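Local coordinates for protein papain-like protease (Human betacoronavirus 2c EMC/2012, PDB 4RNA) that probably cleaves the viral replicase polyprotein as a cysteine protease of the papain-like clan, and carries a zinc ion held by four cysteines, at residues V10-V15 and T67-E72; P79-R84 and I151-A156; M120-L125 and T174-A179. All coordinates share one frame; numbering follows the deposited sequence.

Contact 1 of 3, residues V10-V15 and T67-E72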
loop_
_atom_site.group_PDB
_atom_site.type_symbol
_atom_site.label_atom_id
_atom_site.label_comp_id
_atom_site.label_asym_id
_atom_site.label_seq_id
_atom_site.Cartn_x
_atom_site.Cartn_y
_atom_site.Cartn_z
ATOM N N VAL A 10 7.667 -4.756 27.877
ATOM C CA VAL A 10 7.513 -4.871 26.448
ATOM C C VAL A 10 6.152 -4.365 26.011
ATOM O O VAL A 10 5.100 -4.810 26.542
ATOM C CB VAL A 10 7.809 -6.340 26.030
ATOM C CG1 VAL A 10 7.573 -6.512 24.545
ATOM C CG2 VAL A 10 9.338 -6.623 26.302
ATOM N N THR A 11 6.121 -3.517 24.988
ATOM C CA THR A 11 4.800 -3.038 24.518
ATOM C C THR A 11 4.795 -2.943 22.977
ATOM O O THR A 11 5.849 -2.817 22.336
ATOM C CB THR A 11 4.472 -1.650 25.184
ATOM O OG1 THR A 11 3.198 -1.157 24.804
ATOM C CG2 THR A 11 5.527 -0.551 24.629
ATOM N N VAL A 12 3.625 -3.014 22.389
ATOM C CA VAL A 12 3.425 -2.599 20.986
ATOM C C VAL A 12 2.596 -1.318 20.845
ATOM O O VAL A 12 2.441 -0.748 19.732
ATOM C CB VAL A 12 2.786 -3.696 20.114
ATOM C CG1 VAL A 12 3.543 -5.000 20.182
ATOM C CG2 VAL A 12 1.272 -3.921 20.453
ATOM N N ASP A 13 2.093 -0.820 21.962
ATOM C CA ASP A 13 1.148 0.286 21.904
ATOM C C ASP A 13 1.408 1.414 22.897
ATOM O O ASP A 13 0.796 2.472 22.778
ATOM C CB ASP A 13 -0.290 -0.238 22.032
ATOM C CG ASP A 13 -0.575 -0.888 23.391
ATOM O OD1 ASP A 13 0.308 -0.914 24.265
ATOM O OD2 ASP A 13 -1.721 -1.308 23.599
ATOM N N GLY A 14 2.327 1.243 23.865
ATOM C CA GLY A 14 2.655 2.337 24.782
ATOM C C GLY A 14 1.597 2.481 25.876
ATOM O O GLY A 14 1.682 3.356 26.737
ATOM N N VAL A 15 0.602 1.597 25.820
ATOM C CA VAL A 15 -0.445 1.475 26.834
ATOM C C VAL A 15 -0.412 0.150 27.640
ATOM O O VAL A 15 -0.586 0.164 28.871
ATOM C CB VAL A 15 -1.820 1.558 26.156
ATOM C CG1 VAL A 15 -2.958 1.314 27.173
ATOM C CG2 VAL A 15 -1.951 2.957 25.555
ATOM N N THR A 67 -1.106 -8.981 19.712
ATOM C CA THR A 67 -1.767 -8.995 18.420
ATOM C C THR A 67 -3.103 -8.232 18.463
ATOM O O THR A 67 -3.423 -7.389 17.595
ATOM C CB THR A 67 -1.984 -10.453 17.964
ATOM O OG1 THR A 67 -0.695 -10.977 17.631
ATOM C CG2 THR A 67 -2.830 -10.497 16.791
ATOM N N LYS A 68 -3.865 -8.502 19.511
ATOM C CA LYS A 68 -5.095 -7.763 19.732
ATOM C C LYS A 68 -4.913 -6.279 20.081
ATOM O O LYS A 68 -5.695 -5.455 19.617
ATOM C CB LYS A 68 -5.905 -8.484 20.808
ATOM C CG LYS A 68 -7.234 -7.829 21.125
ATOM C CD LYS A 68 -8.056 -8.795 21.973
ATOM C CE LYS A 68 -8.940 -8.083 22.975
ATOM N NZ LYS A 68 -9.240 -9.035 24.081
ATOM N N ALA A 69 -3.903 -5.938 20.904
ATOM C CA ALA A 69 -3.594 -4.541 21.176
ATOM C C ALA A 69 -3.180 -3.828 19.881
ATOM O O ALA A 69 -3.590 -2.678 19.622
ATOM C CB ALA A 69 -2.511 -4.413 22.232
ATOM N N LEU A 70 -2.346 -4.486 19.096
ATOM C CA LEU A 70 -1.958 -3.987 17.769
ATOM C C LEU A 70 -3.228 -3.656 16.916
ATOM O O LEU A 70 -3.420 -2.522 16.469
ATOM C CB LEU A 70 -1.105 -5.049 17.049
ATOM C CG LEU A 70 -0.693 -4.715 15.617
ATOM C CD1 LEU A 70 0.325 -3.627 15.812
ATOM C CD2 LEU A 70 -0.020 -5.867 14.859
ATOM N N LYS A 71 -4.110 -4.621 16.720
ATOM C CA LYS A 71 -5.318 -4.375 15.917
ATOM C C LYS A 71 -6.174 -3.240 16.499
ATOM O O LYS A 71 -6.746 -2.435 15.755
ATOM C CB LYS A 71 -6.171 -5.640 15.754
ATOM C CG LYS A 71 -5.491 -6.775 14.995
ATOM C CD LYS A 71 -6.486 -7.883 14.649
ATOM C CE LYS A 71 -7.127 -8.504 15.894
ATOM N NZ LYS A 71 -6.415 -9.717 16.424
ATOM N N GLU A 72 -6.262 -3.167 17.817
ATOM C CA GLU A 72 -7.096 -2.144 18.417
ATOM C C GLU A 72 -6.531 -0.733 18.196
ATOM O O GLU A 72 -7.274 0.180 18.031
ATOM C CB GLU A 72 -7.312 -2.411 19.897
ATOM C CG GLU A 72 -8.260 -3.563 20.170
ATOM C CD GLU A 72 -8.298 -3.959 21.638
ATOM O OE1 GLU A 72 -7.697 -3.260 22.495
ATOM O OE2 GLU A 72 -8.928 -4.994 21.957
HETATM O O HOH W 1 -3.983 -1.048 21.898
#
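With its chi1 of -54°, Val-12 sets CG2 between its own backbone N and carbonyl carbon, and from there the methyl extends to the side of the helical segment 67-72. Asp-13 has chi1 of 64°, which likewise lodges its carboxylate carbon between N and C and swings OD2 over to Ala-69. The two neighbours thus meet the helix in different ways, one with a methyl and the other with an oxygen.

The apolar half is a small patch. Val-12 CG2 lies 4.2 Å from Ala-69 CB and 4.3 Å from Leu-70 CB, so a single methyl spans two successive helix residues and also grazes the backbone N of Leu-70. Asp-13 OD2 comes to 3.5 Å from Ala-69 CB, a van der Waals touch. The same oxygen accepts from a water, 2.8 Å away, whose other proton goes to the backbone O of Ala-69 at an equal distance; this water gives the two segments a polar link. Asn-16 gives OD2 a second partner through its side-chain amide.

The loop is shaped by its own polar groups. Thr-11 OG1 accepts from the backbone N of both Asp-13 and Gly-14, forming an ST turn and an ST motif, and Asp-13 OD1 receives Val-15 N in an Asx turn, the N-H arriving 65° out of the carboxylate plane. These bonds hold the aspartate where the water can bridge it.

The contact lies where strand 5-11, in the mixed sheet of the N-terminal domain, which is ubiquitin-like in this family, gives way to a turn facing helix 64-74; Val-12 and Leu-70 also both rest on Leu-82 of the next helix, 81-92.

Contact 2 of 3, residues P79-R84 and I151-A156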
loop_
_atom_site.group_PDB
_atom_site.type_symbol
_atom_site.label_atom_id
_atom_site.label_comp_id
_atom_site.label_asym_id
_atom_site.label_seq_id
_atom_site.Cartn_x
_atom_site.Cartn_y
_atom_site.Cartn_z
ATOM N N PRO A 79 2.413 -7.729 8.569
ATOM C CA PRO A 79 3.272 -8.129 9.654
ATOM C C PRO A 79 4.510 -7.285 9.647
ATOM O O PRO A 79 5.192 -7.215 10.668
ATOM C CB PRO A 79 3.604 -9.599 9.338
ATOM C CG PRO A 79 3.191 -9.850 7.937
ATOM C CD PRO A 79 2.189 -8.800 7.568
ATOM N N THR A 80 4.762 -6.552 8.567
ATOM C CA THR A 80 5.948 -5.674 8.572
ATOM C C THR A 80 5.683 -4.236 9.082
ATOM O O THR A 80 6.559 -3.375 9.163
ATOM C CB THR A 80 6.527 -5.527 7.147
ATOM O OG1 THR A 80 5.670 -4.685 6.310
ATOM C CG2 THR A 80 6.824 -6.992 6.467
ATOM N N PHE A 81 4.449 -3.960 9.381
ATOM C CA PHE A 81 3.998 -2.556 9.639
ATOM C C PHE A 81 4.685 -1.915 10.870
ATOM O O PHE A 81 5.074 -0.748 10.820
ATOM C CB PHE A 81 2.477 -2.575 9.937
ATOM C CG PHE A 81 1.939 -1.200 10.364
ATOM C CD1 PHE A 81 1.918 -0.830 11.701
ATOM C CD2 PHE A 81 1.515 -0.244 9.394
ATOM C CE1 PHE A 81 1.433 0.444 12.095
ATOM C CE2 PHE A 81 1.001 1.019 9.776
ATOM C CZ PHE A 81 1.008 1.383 11.127
ATOM N N LEU A 82 4.863 -2.672 11.977
ATOM C CA LEU A 82 5.551 -2.028 13.127
ATOM C C LEU A 82 6.968 -1.698 12.777
ATOM O O LEU A 82 7.423 -0.580 13.147
ATOM C CB LEU A 82 5.612 -2.855 14.380
ATOM C CG LEU A 82 4.235 -2.949 15.051
ATOM C CD1 LEU A 82 4.043 -4.010 16.196
ATOM C CD2 LEU A 82 3.737 -1.542 15.459
ATOM N N HIS A 83 7.658 -2.672 12.185
ATOM C CA HIS A 83 9.090 -2.342 11.846
ATOM C C HIS A 83 9.129 -1.118 10.996
ATOM O O HIS A 83 10.096 -0.260 11.081
ATOM C CB HIS A 83 9.834 -3.486 11.148
ATOM C CG HIS A 83 11.340 -3.168 10.962
ATOM N ND1 HIS A 83 11.834 -2.611 9.825
ATOM C CD2 HIS A 83 12.425 -3.283 11.846
ATOM C CE1 HIS A 83 13.177 -2.389 9.968
ATOM N NE2 HIS A 83 13.534 -2.800 11.204
ATOM N N ARG A 84 8.276 -1.083 9.993
ATOM C CA ARG A 84 8.306 0.116 9.079
ATOM C C ARG A 84 7.930 1.446 9.753
ATOM O O ARG A 84 8.607 2.429 9.612
ATOM C CB ARG A 84 7.488 -0.119 7.798
ATOM C CG ARG A 84 8.071 -1.243 6.903
ATOM C CD ARG A 84 7.230 -1.511 5.623
ATOM N NE ARG A 84 5.812 -1.890 5.918
ATOM C CZ ARG A 84 4.769 -1.087 5.780
ATOM N NH1 ARG A 84 4.909 0.205 5.445
ATOM N NH2 ARG A 84 3.543 -1.549 6.102
ATOM N N ILE A 151 3.042 11.993 10.208
ATOM C CA ILE A 151 3.738 11.824 8.979
ATOM C C ILE A 151 4.267 10.381 8.858
ATOM O O ILE A 151 4.093 9.772 7.783
ATOM C CB ILE A 151 4.903 12.802 8.836
ATOM C CG1 ILE A 151 4.398 14.255 8.775
ATOM C CG2 ILE A 151 5.684 12.428 7.605
ATOM C CD1 ILE A 151 5.511 15.207 9.131
ATOM N N ALA A 152 4.896 9.825 9.910
ATOM C CA ALA A 152 5.426 8.443 9.837
ATOM C C ALA A 152 4.276 7.429 9.638
ATOM O O ALA A 152 4.378 6.463 8.887
ATOM C CB ALA A 152 6.266 8.102 11.091
ATOM N N LEU A 153 3.151 7.687 10.269
ATOM C CA LEU A 153 2.022 6.828 10.029
ATOM C C LEU A 153 1.423 6.861 8.602
ATOM O O LEU A 153 1.095 5.811 8.039
ATOM C CB LEU A 153 0.927 7.132 11.033
ATOM C CG LEU A 153 1.079 6.544 12.451
ATOM C CD1 LEU A 153 -0.100 7.007 13.290
ATOM C CD2 LEU A 153 1.168 5.018 12.488
ATOM N N ILE A 154 1.257 8.062 8.022
ATOM C CA ILE A 154 0.814 8.197 6.653
ATOM C C ILE A 154 1.775 7.415 5.789
ATOM O O ILE A 154 1.327 6.664 4.926
ATOM C CB ILE A 154 0.758 9.696 6.204
ATOM C CG1 ILE A 154 -0.393 10.418 6.867
ATOM C CG2 ILE A 154 0.717 9.845 4.681
ATOM C CD1 ILE A 154 -0.355 11.881 6.449
ATOM N N MET A 155 3.078 7.594 5.969
ATOM C CA MET A 155 4.043 6.837 5.191
ATOM C C MET A 155 3.938 5.284 5.375
ATOM O O MET A 155 4.047 4.510 4.380
ATOM C CB MET A 155 5.452 7.344 5.520
ATOM C CG MET A 155 5.657 8.702 4.920
ATOM S SD MET A 155 7.278 9.281 5.405
ATOM C CE MET A 155 8.230 8.642 4.020
ATOM N N ALA A 156 3.682 4.838 6.614
ATOM C CA ALA A 156 3.585 3.407 6.926
ATOM C C ALA A 156 2.341 2.823 6.300
ATOM O O ALA A 156 2.427 1.840 5.518
ATOM C CB ALA A 156 3.660 3.154 8.445
HETATM O O HOH W 2 1.259 -1.112 4.755
#
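One charged side chain and one aromatic ring, Arg-84 and Phe-81, join the start of helix 81-92 to the same residue, Ala-156, and illustrate how a helix pair can combine polar and apolar contacts.

The polar part is a hydrogen bond from Arg-84 NH1 to Ala-156 O, 3.0 Å long and nearly straight at 169°. The donor lies in the carbonyl plane on a lone pair, and the oxygen in turn sits at the edge of the guanidinium, within its plane. A bend at chi3 (-58°) turns the arginine head this way. Its NE is tied back to Thr-80 OG1 at 2.8 Å, again in plane, and NH2 forms a salt bridge with Asp-78, whose carboxylate also bonds Thr-80 OG1. Gripped through all three nitrogens, the guanidinium has its rotation fixed. Arg-170 of the second subunit packs on Arg-84.

The apolar part belongs to the ring of Phe-81, which a chi1 of 174° carries toward helix 148-158, so that its far end reaches the other segment. Its CE2 meets Ala-156 CB at 3.7 Å, obliquely, while CZ presents the ring edge to Leu-153 CD2 at 3.9 Å.

Beyond the contact, Phe-85 of helix 81-92 packs on Leu-153 and helix 115-122 against Ile-154, while Tyr-74 of helix 64-74 and Tyr-157 of helix 148-158 bring further rings to Phe-81.

Contact 3 of 3, residues M120-L125 and T174-A179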
loop_
_atom_site.group_PDB
_atom_site.type_symbol
_atom_site.label_atom_id
_atom_site.label_comp_id
_atom_site.label_asym_id
_atom_site.label_seq_id
_atom_site.Cartn_x
_atom_site.Cartn_y
_atom_site.Cartn_z
ATOM N N MET A 120 -0.929 19.380 3.787
ATOM C CA MET A 120 -1.578 20.712 3.618
ATOM C C MET A 120 -2.979 20.623 3.088
ATOM O O MET A 120 -3.756 21.486 3.421
ATOM C CB MET A 120 -0.754 21.583 2.656
ATOM C CG MET A 120 0.560 21.896 3.317
ATOM S SD MET A 120 1.482 23.215 2.469
ATOM C CE MET A 120 0.462 24.596 2.968
ATOM N N THR A 121 -3.298 19.562 2.312
ATOM C CA THR A 121 -4.646 19.369 1.826
ATOM C C THR A 121 -5.493 18.825 2.989
ATOM O O THR A 121 -6.630 19.346 3.246
ATOM C CB THR A 121 -4.713 18.386 0.636
ATOM O OG1 THR A 121 -4.011 18.901 -0.467
ATOM C CG2 THR A 121 -6.203 18.145 0.175
ATOM N N LEU A 122 -4.964 17.826 3.722
ATOM C CA LEU A 122 -5.776 17.240 4.855
ATOM C C LEU A 122 -6.018 18.291 5.923
ATOM O O LEU A 122 -7.015 18.304 6.596
ATOM C CB LEU A 122 -5.027 16.051 5.558
ATOM C CG LEU A 122 -4.841 14.765 4.729
ATOM C CD1 LEU A 122 -3.834 13.874 5.485
ATOM C CD2 LEU A 122 -6.245 14.108 4.571
ATOM N N ASP A 123 -5.073 19.192 6.117
ATOM C CA ASP A 123 -5.248 20.288 7.067
ATOM C C ASP A 123 -6.457 21.234 6.793
ATOM O O ASP A 123 -6.863 21.965 7.708
ATOM C CB ASP A 123 -3.958 21.131 7.179
ATOM C CG ASP A 123 -2.876 20.466 8.106
ATOM O OD1 ASP A 123 -3.225 19.564 8.890
ATOM O OD2 ASP A 123 -1.670 20.892 8.022
ATOM N N LEU A 124 -7.038 21.206 5.577
ATOM C CA LEU A 124 -8.118 22.115 5.239
ATOM C C LEU A 124 -9.421 21.397 5.488
ATOM O O LEU A 124 -10.453 22.008 5.363
ATOM C CB LEU A 124 -8.072 22.537 3.775
ATOM C CG LEU A 124 -6.812 23.424 3.549
ATOM C CD1 LEU A 124 -6.628 23.785 2.061
ATOM C CD2 LEU A 124 -6.923 24.664 4.421
ATOM N N LEU A 125 -9.385 20.113 5.792
ATOM C CA LEU A 125 -10.705 19.380 5.824
ATOM C C LEU A 125 -11.482 19.441 7.148
ATOM O O LEU A 125 -10.922 19.115 8.218
ATOM C CB LEU A 125 -10.521 17.877 5.456
ATOM C CG LEU A 125 -9.926 17.562 4.060
ATOM C CD1 LEU A 125 -9.474 16.121 3.827
ATOM C CD2 LEU A 125 -10.695 18.188 2.873
ATOM N N THR A 174 -5.793 7.072 0.084
ATOM C CA THR A 174 -5.573 6.050 1.085
ATOM C C THR A 174 -5.709 6.520 2.508
ATOM O O THR A 174 -6.200 5.774 3.378
ATOM C CB THR A 174 -4.159 5.414 1.004
ATOM O OG1 THR A 174 -3.186 6.451 1.054
ATOM C CG2 THR A 174 -3.964 4.729 -0.238
ATOM N N VAL A 175 -5.271 7.748 2.769
ATOM C CA VAL A 175 -5.464 8.282 4.086
ATOM C C VAL A 175 -6.952 8.485 4.357
ATOM O O VAL A 175 -7.387 8.144 5.415
ATOM C CB VAL A 175 -4.663 9.597 4.314
ATOM C CG1 VAL A 175 -5.056 10.231 5.644
ATOM C CG2 VAL A 175 -3.171 9.287 4.343
ATOM N N LEU A 176 -7.706 9.053 3.402
ATOM C CA LEU A 176 -9.083 9.370 3.637
ATOM C C LEU A 176 -9.903 8.107 3.682
ATOM O O LEU A 176 -10.967 8.054 4.369
ATOM C CB LEU A 176 -9.601 10.305 2.561
ATOM C CG LEU A 176 -9.107 11.753 2.714
ATOM C CD1 LEU A 176 -9.478 12.596 1.478
ATOM C CD2 LEU A 176 -9.655 12.364 3.973
ATOM N N ALA A 177 -9.422 7.041 3.045
ATOM C CA ALA A 177 -10.131 5.709 3.291
ATOM C C ALA A 177 -10.133 5.280 4.778
ATOM O O ALA A 177 -10.963 4.465 5.179
ATOM C CB ALA A 177 -9.575 4.589 2.420
ATOM N N LYS A 178 -9.247 5.845 5.600
ATOM C CA LYS A 178 -9.185 5.558 7.030
ATOM C C LYS A 178 -9.971 6.526 7.889
ATOM O O LYS A 178 -9.834 6.516 9.135
ATOM C CB LYS A 178 -7.719 5.593 7.510
ATOM C CG LYS A 178 -6.725 4.737 6.698
ATOM C CD LYS A 178 -7.341 3.405 6.397
ATOM C CE LYS A 178 -6.307 2.281 6.484
ATOM N NZ LYS A 178 -5.313 2.404 5.383
ATOM N N ALA A 179 -10.733 7.431 7.252
ATOM C CA ALA A 179 -11.368 8.510 7.996
ATOM C C ALA A 179 -12.869 8.344 7.898
ATOM O O ALA A 179 -13.363 7.572 7.075
ATOM C CB ALA A 179 -10.941 9.889 7.465
#
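Leu-122 offers two methyl bumps to segment 174-179, and each meets a different residue. CD1 rests against Val-175 CG1 at 3.8 Å, the two side chains running at a slant to one another. CD2 comes alongside Leu-176, 3.9 Å from its CD2, as these two leucines slide past each other in opposite directions.

The methyl CD2 of Leu-176 is itself the bump on the facing side. It enters the hollow between Leu-122 and Leu-125, and Leu-125 CD1 reaches it tip to tip at 3.8 Å. Val-175 supplies the other flank: with CG1 anti to its backbone N (chi1 172°), that methyl faces Leu-122. Valine and leucine thus form a shallow notch that receives the fork of Leu-122. Ile-154 of helix 148-158 packs on both Leu-122 and Val-175.

Each segment turns its chain at the end of a helix, through type I turns at Leu-122 to Leu-125 and Leu-176 to Ala-179. All four touching residues are buried and meet by methyl groups alone, so the cohesion here is hydrophobic and dispersive, depending on complementary shape, with no directional bond between the segments to fix their relative position.

The three contacts lie in a row from the N-terminal sheet into the helices of the protease. Contact 1 closes along the chain before the others open, whereas contacts 2 and 3 interleave, their segments alternating. Centres of contacts 1 and 2 are about 14 Å apart, those of contacts 2 and 3 about 17 Å; contacts 1 and 3, centres about 25 Å apart and nearest atoms about 10 Å, do not touch. Side-chain packing passes from contact 1 to contact 2 through Leu-82, helices 64-74 and 81-92 being successive, and through Ile-154 of helix 148-158 to contact 3, on helices 115-122 and 168-176, linking the ubiquitin-like end to the helices.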